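Local coordinates for protein salicylaldehyde dehydrogenase NahF (Pseudomonas putida, PDB 4JZ6) that probably catalyses the NAD-dependent oxidation of salicylaldehyde to salicylate, a step of naphthalene degradation, at residues T36-K40 / E192-A196. Coordinates in Å, arbitrary orientation, origin at the centre of the assembly. Residues are numbered along the deposited sequence.
Sequences TFERK and EFSPA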
loop_
_atom_site.group_PDB
_atom_site.type_symbol
_atom_site.label_atom_id
_atom_site.label_comp_id
_atom_site.label_asym_id
_atom_site.label_seq_id
_atom_site.Cartn_x
_atom_site.Cartn_y
_atom_site.Cartn_z
ATOM N N THR A 36 31.047 -0.845 19.227
ATOM C CA THR A 36 31.071 -1.637 18.006
ATOM C C THR A 36 30.345 -2.965 18.172
ATOM O O THR A 36 29.905 -3.318 19.269
ATOM C CB THR A 36 32.512 -1.912 17.544
ATOM O OG1 THR A 36 33.256 -2.490 18.620
ATOM C CG2 THR A 36 33.183 -0.623 17.114
ATOM N N PHE A 37 30.207 -3.682 17.061
ATOM C CA PHE A 37 29.701 -5.048 17.065
ATOM C C PHE A 37 30.410 -5.799 15.952
ATOM O O PHE A 37 30.893 -5.186 14.999
ATOM C CB PHE A 37 28.183 -5.085 16.861
ATOM C CG PHE A 37 27.740 -4.739 15.464
ATOM C CD1 PHE A 37 27.527 -5.732 14.519
ATOM C CD2 PHE A 37 27.516 -3.422 15.103
ATOM C CE1 PHE A 37 27.108 -5.413 13.234
ATOM C CE2 PHE A 37 27.094 -3.096 13.824
ATOM C CZ PHE A 37 26.888 -4.093 12.888
ATOM N N GLU A 38 30.471 -7.121 16.063
ATOM C CA GLU A 38 31.236 -7.910 15.104
ATOM C C GLU A 38 30.384 -8.860 14.276
ATOM O O GLU A 38 29.309 -9.284 14.697
ATOM C CB GLU A 38 32.338 -8.694 15.817
ATOM C CG GLU A 38 33.426 -7.822 16.422
ATOM C CD GLU A 38 34.382 -8.611 17.284
ATOM O OE1 GLU A 38 33.968 -9.673 17.803
ATOM O OE2 GLU A 38 35.545 -8.172 17.440
ATOM N N ARG A 39 30.875 -9.165 13.080
ATOM C CA ARG A 39 30.329 -10.234 12.265
ATOM C C ARG A 39 31.380 -11.334 12.246
ATOM O O ARG A 39 32.369 -11.246 11.515
ATOM C CB ARG A 39 30.033 -9.737 10.848
ATOM C CG ARG A 39 29.738 -10.829 9.827
ATOM C CD ARG A 39 28.663 -11.792 10.306
ATOM N NE ARG A 39 28.276 -12.757 9.277
ATOM C CZ ARG A 39 27.714 -13.936 9.537
ATOM N NH1 ARG A 39 27.481 -14.300 10.791
ATOM N NH2 ARG A 39 27.388 -14.758 8.548
ATOM N N LYS A 40 31.192 -12.350 13.083
ATOM C CA LYS A 40 32.107 -13.480 13.099
ATOM C C LYS A 40 31.648 -14.499 12.064
ATOM O O LYS A 40 30.455 -14.609 11.779
ATOM C CB LYS A 40 32.155 -14.136 14.481
ATOM C CG LYS A 40 32.576 -13.225 15.627
ATOM C CD LYS A 40 32.371 -13.939 16.958
ATOM C CE LYS A 40 32.574 -13.013 18.148
ATOM N NZ LYS A 40 32.100 -13.646 19.419
ATOM N N GLU A 192 23.147 -6.955 10.160
ATOM C CA GLU A 192 24.178 -7.274 11.133
ATOM C C GLU A 192 25.158 -8.315 10.593
ATOM O O GLU A 192 26.299 -8.402 11.056
ATOM C CB GLU A 192 23.552 -7.761 12.441
ATOM C CG GLU A 192 22.825 -9.085 12.337
ATOM C CD GLU A 192 21.321 -8.933 12.266
ATOM O OE1 GLU A 192 20.839 -7.951 11.652
ATOM O OE2 GLU A 192 20.622 -9.800 12.836
ATOM N N PHE A 193 24.712 -9.101 9.615
ATOM C CA PHE A 193 25.537 -10.159 9.039
ATOM C C PHE A 193 26.341 -9.667 7.833
ATOM O O PHE A 193 27.255 -10.351 7.354
ATOM C CB PHE A 193 24.667 -11.341 8.618
ATOM C CG PHE A 193 23.899 -11.965 9.745
ATOM C CD1 PHE A 193 24.559 -12.588 10.794
ATOM C CD2 PHE A 193 22.516 -11.948 9.746
ATOM C CE1 PHE A 193 23.853 -13.173 11.832
ATOM C CE2 PHE A 193 21.802 -12.529 10.778
ATOM C CZ PHE A 193 22.472 -13.143 11.823
ATOM N N SER A 194 25.993 -8.481 7.346
ATOM C CA SER A 194 26.609 -7.948 6.138
ATOM C C SER A 194 27.057 -6.478 6.255
ATOM O O SER A 194 26.761 -5.671 5.373
ATOM C CB SER A 194 25.637 -8.126 4.966
ATOM O OG SER A 194 25.763 -7.073 4.034
ATOM N N PRO A 195 27.791 -6.120 7.329
ATOM C CA PRO A 195 28.061 -4.686 7.467
ATOM C C PRO A 195 29.142 -4.148 6.528
ATOM O O PRO A 195 29.078 -2.975 6.155
ATOM C CB PRO A 195 28.501 -4.558 8.926
ATOM C CG PRO A 195 29.108 -5.851 9.233
ATOM C CD PRO A 195 28.323 -6.881 8.473
ATOM N N ALA A 196 30.113 -4.973 6.155
ATOM C CA ALA A 196 31.157 -4.517 5.242
ATOM C C ALA A 196 30.606 -4.317 3.836
ATOM O O ALA A 196 30.969 -3.362 3.145
ATOM C CB ALA A 196 32.323 -5.486 5.223
HETATM O O HOH W 1 26.953 -9.840 13.304
#
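Residues 36-40 run as an extended edge strand, while 192-196 curl through a short loop, Glu-192 to Ser-194, into the start of helix 195-208, with Ser-194 at its N-cap position. The backbones come nearest at Arg-39 and Phe-193, whose CA atoms are 5.8 Å apart, and a water molecule bridges the two main chains, donating to Glu-38 O at 2.8 Å and to Glu-192 O at 2.7 Å.

With strand periodicity, Phe-37 and Arg-39 direct their CB atoms toward the loop and Glu-38 points away. The Phe-37 ring presents its edge to the backbone of Glu-192, CE1 lying 3.8 Å from Glu-192 O, and its CZ reaches Pro-195 CB at 4.3 Å. Pro-195 also touches the next inward-pointing residue of the strand, its CD 4.1 Å from Arg-39 CB. Beyond this, the arginine extends past Phe-193: Arg-39 NE lies 3.2 Å from Phe-193 O, and the ring atom Phe-193 CD1 sits over one face of the guanidinium, 3.4 Å from Arg-39 NH1. The outer end of that group is anchored elsewhere, NH2 donating to Val-345 O and Glu-106 O. Glu-106 also accepts a hydrogen bond from Ala-196 N through its carboxylate, tying helix 96-107 to the first turn of helix 195-208.

Strand 36-40 borders the small N-terminal sheet, hydrogen-bonded to strand 47-52. The loop follows strand 186-189 of the largely parallel, Rossmann-type sheet, so the contact packs the N-terminal sheet against a strand-to-helix connection of the NAD-binding domain in the aldehyde dehydrogenase fold, away from the salicylaldehyde sites.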